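Local coordinates for lipase (Acinetobacter baumannii, PDB 4OPM), which probably hydrolyses ester bonds of lipids such as triacylglycerols, as a putative lipase of the alpha/beta hydrolase fold, at residues Thr137-Phe149 against Phe226-Leu240. Sequence-based numbering, arbitrary orientation.
Sequences TKSLFLVDSGGIF and FAVLTKTIDAPTLIL
Phe141 and Leu238 sit side by side on neighbouring parallel strands of an alpha/beta hydrolase sheet. The axes of strands 139-143 and 237-240 run 9° apart. Five backbone hydrogen bonds join the two strands and their flanking residues. The ladder starts with Leu140 N to Pro236 O at 3.0 Å and finishes with Asp144 N to Leu240 O, also 3.0 Å.

Phe141 CB leaves on the sheet face shared with Val143, Leu238 and Leu240. With CG anti to the backbone N (chi1 178°), the ring leans toward Leu238 and Leu240, beside their side chains. Phe141 CD1 comes 3.4 Å from Leu238 O, at the ring edge. Phe141 CE1 touches Leu238 CD2 at 3.6 Å and Leu240 CB at 3.7 Å. Phe141 CZ ends near the same Leu240 CB. Val143 CG2 lies over the rim of one ring face, and the ring also stacks with Tyr288. On the other sheet face, Leu140 CB packs against Thr237 OG1, whose hydroxyl donates to Ala235 O.

Past the strand, Asp144 OD2 accepts from Gly242 N, and the Asp144 side chain touches His274. His274 belongs to a probable Ser120-His274-Asp245 catalytic triad.

Farther on, Phe226 from helix 223-231 lays one ring face over the Gly147-Ile148 peptide, with Thr230 CG2 over the rim of the opposite face. The Phe149 ring meets it obliquely, planes at 73°, with Phe149 CE1 3.6 Å from Phe226 CE2.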
loop_
_atom_site.group_PDB
_atom_site.type_symbol
_atom_site.label_atom_id
_atom_site.label_comp_id
_atom_site.label_asym_id
_atom_site.label_seq_id
_atom_site.Cartn_x
_atom_site.Cartn_y
_atom_site.Cartn_z
ATOM N N THR A 137 14.530 8.090 5.089
ATOM C CA THR A 137 13.496 8.294 4.072
ATOM C C THR A 137 13.995 9.283 2.996
ATOM O O THR A 137 14.167 10.473 3.274
ATOM C CB THR A 137 12.188 8.765 4.761
ATOM O OG1 THR A 137 11.865 7.873 5.848
ATOM C CG2 THR A 137 11.012 8.885 3.777
ATOM N N LYS A 138 14.206 8.789 1.769
ATOM C CA LYS A 138 14.700 9.599 0.645
ATOM C C LYS A 138 13.561 10.337 -0.052
ATOM O O LYS A 138 13.769 11.433 -0.563
ATOM C CB LYS A 138 15.446 8.711 -0.360
ATOM C CG LYS A 138 16.380 9.476 -1.295
ATOM C CD LYS A 138 17.210 8.515 -2.120
ATOM C CE LYS A 138 18.416 9.178 -2.722
ATOM N NZ LYS A 138 19.340 8.176 -3.318
ATOM N N SER A 139 12.384 9.707 -0.126
ATOM C CA SER A 139 11.208 10.295 -0.774
ATOM C C SER A 139 9.979 9.550 -0.334
ATOM O O SER A 139 10.075 8.420 0.161
ATOM C CB SER A 139 11.333 10.252 -2.304
ATOM O OG SER A 139 11.063 8.957 -2.819
ATOM N N LEU A 140 8.824 10.179 -0.547
ATOM C CA LEU A 140 7.536 9.608 -0.188
ATOM C C LEU A 140 6.571 9.689 -1.376
ATOM O O LEU A 140 6.469 10.735 -2.015
ATOM C CB LEU A 140 7.000 10.398 1.012
ATOM C CG LEU A 140 6.032 9.721 1.978
ATOM C CD1 LEU A 140 6.693 8.523 2.699
ATOM C CD2 LEU A 140 5.577 10.718 3.033
ATOM N N PHE A 141 5.873 8.589 -1.670
ATOM C CA PHE A 141 4.893 8.577 -2.744
ATOM C C PHE A 141 3.596 8.096 -2.125
ATOM O O PHE A 141 3.518 6.963 -1.653
ATOM C CB PHE A 141 5.338 7.721 -3.941
ATOM C CG PHE A 141 4.352 7.602 -5.087
ATOM C CD1 PHE A 141 3.464 8.639 -5.383
ATOM C CD2 PHE A 141 4.347 6.475 -5.906
ATOM C CE1 PHE A 141 2.567 8.530 -6.452
ATOM C CE2 PHE A 141 3.470 6.378 -6.988
ATOM C CZ PHE A 141 2.588 7.405 -7.260
ATOM N N LEU A 142 2.617 8.992 -2.034
ATOM C CA LEU A 142 1.347 8.691 -1.397
ATOM C C LEU A 142 0.266 8.495 -2.439
ATOM O O LEU A 142 -0.083 9.428 -3.156
ATOM C CB LEU A 142 0.960 9.808 -0.416
ATOM C CG LEU A 142 1.970 10.100 0.723
ATOM C CD1 LEU A 142 1.564 11.342 1.528
ATOM C CD2 LEU A 142 2.137 8.883 1.652
ATOM N N VAL A 143 -0.274 7.282 -2.500
ATOM C CA VAL A 143 -1.328 6.943 -3.451
ATOM C C VAL A 143 -2.626 6.740 -2.669
ATOM O O VAL A 143 -2.770 5.716 -2.002
ATOM C CB VAL A 143 -0.972 5.695 -4.317
ATOM C CG1 VAL A 143 -2.046 5.460 -5.387
ATOM C CG2 VAL A 143 0.422 5.820 -4.954
ATOM N N ASP A 144 -3.568 7.704 -2.750
ATOM C CA ASP A 144 -4.864 7.657 -2.029
ATOM C C ASP A 144 -4.624 7.238 -0.560
ATOM O O ASP A 144 -5.228 6.282 -0.061
ATOM C CB ASP A 144 -5.842 6.707 -2.740
ATOM C CG ASP A 144 -6.115 7.143 -4.173
ATOM O OD1 ASP A 144 -5.198 7.028 -5.010
ATOM O OD2 ASP A 144 -7.223 7.678 -4.435
ATOM N N SER A 145 -3.656 7.902 0.079
ATOM C CA SER A 145 -3.192 7.586 1.417
ATOM C C SER A 145 -4.219 7.871 2.499
ATOM O O SER A 145 -4.952 8.864 2.433
ATOM C CB SER A 145 -1.937 8.402 1.731
ATOM O OG SER A 145 -1.441 8.120 3.031
ATOM N N GLY A 146 -4.162 7.064 3.548
ATOM C CA GLY A 146 -4.953 7.306 4.746
ATOM C C GLY A 146 -4.303 8.412 5.561
ATOM O O GLY A 146 -3.218 8.913 5.227
ATOM N N GLY A 147 -4.963 8.767 6.647
ATOM C CA GLY A 147 -4.534 9.806 7.565
ATOM C C GLY A 147 -5.744 10.322 8.308
ATOM O O GLY A 147 -6.823 9.733 8.214
ATOM N N ILE A 148 -5.584 11.420 9.034
ATOM C CA ILE A 148 -6.704 11.999 9.797
ATOM C C ILE A 148 -6.844 13.428 9.299
ATOM O O ILE A 148 -5.991 14.274 9.578
ATOM C CB ILE A 148 -6.542 11.866 11.342
ATOM C CG1 ILE A 148 -6.062 10.439 11.728
ATOM C CG2 ILE A 148 -7.868 12.198 12.001
ATOM C CD1 ILE A 148 -5.766 10.183 13.254
ATOM N N PHE A 149 -7.905 13.672 8.515
ATOM C CA PHE A 149 -8.075 14.894 7.754
ATOM C C PHE A 149 -9.260 15.760 8.143
ATOM O O PHE A 149 -10.341 15.245 8.408
ATOM C CB PHE A 149 -8.232 14.501 6.269
ATOM C CG PHE A 149 -7.156 13.569 5.738
ATOM C CD1 PHE A 149 -5.869 14.037 5.487
ATOM C CD2 PHE A 149 -7.436 12.230 5.476
ATOM C CE1 PHE A 149 -4.872 13.180 5.002
ATOM C CE2 PHE A 149 -6.441 11.370 4.984
ATOM C CZ PHE A 149 -5.163 11.850 4.753
ATOM N N PHE A 226 -2.369 14.610 13.458
ATOM C CA PHE A 226 -1.864 14.320 12.122
ATOM C C PHE A 226 -1.035 15.491 11.595
ATOM O O PHE A 226 -0.017 15.260 10.940
ATOM C CB PHE A 226 -3.024 13.989 11.184
ATOM C CG PHE A 226 -2.578 13.489 9.832
ATOM C CD1 PHE A 226 -2.036 12.218 9.687
ATOM C CD2 PHE A 226 -2.724 14.283 8.700
ATOM C CE1 PHE A 226 -1.619 11.761 8.435
ATOM C CE2 PHE A 226 -2.323 13.821 7.446
ATOM C CZ PHE A 226 -1.767 12.565 7.323
ATOM N N ALA A 227 -1.445 16.741 11.914
ATOM C CA ALA A 227 -0.710 17.946 11.517
ATOM C C ALA A 227 0.650 17.998 12.228
ATOM O O ALA A 227 1.642 18.401 11.617
ATOM C CB ALA A 227 -1.523 19.190 11.826
ATOM N N VAL A 228 0.707 17.533 13.495
ATOM C CA VAL A 228 1.952 17.482 14.274
ATOM C C VAL A 228 2.912 16.468 13.612
ATOM O O VAL A 228 4.091 16.776 13.416
ATOM C CB VAL A 228 1.687 17.177 15.779
ATOM C CG1 VAL A 228 2.977 16.827 16.523
ATOM C CG2 VAL A 228 0.980 18.350 16.459
ATOM N N LEU A 229 2.395 15.296 13.222
ATOM C CA LEU A 229 3.193 14.275 12.550
ATOM C C LEU A 229 3.739 14.798 11.197
ATOM O O LEU A 229 4.940 14.697 10.945
ATOM C CB LEU A 229 2.365 12.987 12.332
ATOM C CG LEU A 229 2.941 11.947 11.329
ATOM C CD1 LEU A 229 4.235 11.316 11.860
ATOM C CD2 LEU A 229 1.914 10.873 10.982
ATOM N N THR A 230 2.857 15.321 10.330
ATOM C CA THR A 230 3.239 15.773 8.981
ATOM C C THR A 230 4.202 16.969 9.016
ATOM O O THR A 230 5.048 17.075 8.129
ATOM C CB THR A 230 2.023 16.068 8.108
ATOM O OG1 THR A 230 1.197 17.037 8.754
ATOM C CG2 THR A 230 1.222 14.813 7.785
ATOM N N LYS A 231 4.141 17.807 10.077
ATOM C CA LYS A 231 5.046 18.948 10.262
ATOM C C LYS A 231 6.517 18.479 10.337
ATOM O O LYS A 231 7.405 19.203 9.912
ATOM C CB LYS A 231 4.662 19.719 11.549
ATOM C CG LYS A 231 5.303 21.092 11.689
ATOM C CD LYS A 231 4.830 21.808 12.945
ATOM C CE LYS A 231 5.514 23.145 13.096
ATOM N NZ LYS A 231 5.188 23.794 14.394
ATOM N N THR A 232 6.754 17.268 10.847
ATOM C CA THR A 232 8.095 16.697 11.028
ATOM C C THR A 232 8.637 16.008 9.746
ATOM O O THR A 232 9.799 15.581 9.740
ATOM C CB THR A 232 8.098 15.691 12.207
ATOM O OG1 THR A 232 7.398 14.497 11.847
ATOM C CG2 THR A 232 7.531 16.274 13.499
ATOM N N ILE A 233 7.809 15.880 8.684
ATOM C CA ILE A 233 8.209 15.185 7.452
ATOM C C ILE A 233 8.755 16.188 6.411
ATOM O O ILE A 233 8.006 17.002 5.883
ATOM C CB ILE A 233 7.025 14.348 6.885
ATOM C CG1 ILE A 233 6.573 13.267 7.903
ATOM C CG2 ILE A 233 7.414 13.697 5.537
ATOM C CD1 ILE A 233 5.220 12.611 7.611
ATOM N N ASP A 234 10.055 16.105 6.114
ATOM C CA ASP A 234 10.716 17.005 5.153
ATOM C C ASP A 234 10.970 16.304 3.823
ATOM O O ASP A 234 11.448 16.939 2.885
ATOM C CB ASP A 234 12.064 17.507 5.724
ATOM C CG ASP A 234 11.974 18.475 6.895
ATOM O OD1 ASP A 234 10.853 18.964 7.186
ATOM O OD2 ASP A 234 13.023 18.761 7.506
ATOM N N ALA A 235 10.684 14.998 3.746
ATOM C CA ALA A 235 10.936 14.200 2.536
ATOM C C ALA A 235 10.219 14.778 1.299
ATOM O O ALA A 235 9.047 15.181 1.409
ATOM C CB ALA A 235 10.480 12.762 2.753
ATOM N N PRO A 236 10.898 14.848 0.120
ATOM C CA PRO A 236 10.176 15.247 -1.105
ATOM C C PRO A 236 9.037 14.251 -1.318
ATOM O O PRO A 236 9.249 13.041 -1.166
ATOM C CB PRO A 236 11.241 15.188 -2.204
ATOM C CG PRO A 236 12.285 14.281 -1.686
ATOM C CD PRO A 236 12.272 14.400 -0.183
ATOM N N THR A 237 7.819 14.756 -1.576
ATOM C CA THR A 237 6.639 13.893 -1.630
ATOM C C THR A 237 5.832 14.094 -2.909
ATOM O O THR A 237 5.583 15.226 -3.343
ATOM C CB THR A 237 5.768 14.151 -0.366
ATOM O OG1 THR A 237 6.550 13.910 0.812
ATOM C CG2 THR A 237 4.499 13.288 -0.313
ATOM N N LEU A 238 5.413 12.968 -3.488
ATOM C CA LEU A 238 4.535 12.899 -4.633
ATOM C C LEU A 238 3.194 12.371 -4.136
ATOM O O LEU A 238 3.159 11.383 -3.396
ATOM C CB LEU A 238 5.129 12.002 -5.739
ATOM C CG LEU A 238 4.301 11.854 -7.030
ATOM C CD1 LEU A 238 4.162 13.202 -7.761
ATOM C CD2 LEU A 238 4.928 10.828 -7.959
ATOM N N ILE A 239 2.106 13.044 -4.510
ATOM C CA ILE A 239 0.752 12.648 -4.105
ATOM C C ILE A 239 -0.019 12.331 -5.350
ATOM O O ILE A 239 -0.066 13.155 -6.260
ATOM C CB ILE A 239 0.044 13.768 -3.273
ATOM C CG1 ILE A 239 0.845 14.144 -2.002
ATOM C CG2 ILE A 239 -1.423 13.410 -2.925
ATOM C CD1 ILE A 239 0.564 15.585 -1.509
ATOM N N LEU A 240 -0.672 11.172 -5.381
ATOM C CA LEU A 240 -1.492 10.795 -6.531
ATOM C C LEU A 240 -2.825 10.252 -6.022
ATOM O O LEU A 240 -2.864 9.497 -5.057
ATOM C CB LEU A 240 -0.764 9.789 -7.440
ATOM C CG LEU A 240 -1.437 9.489 -8.778
ATOM C CD1 LEU A 240 -0.405 9.248 -9.871
ATOM C CD2 LEU A 240 -2.382 8.287 -8.662
#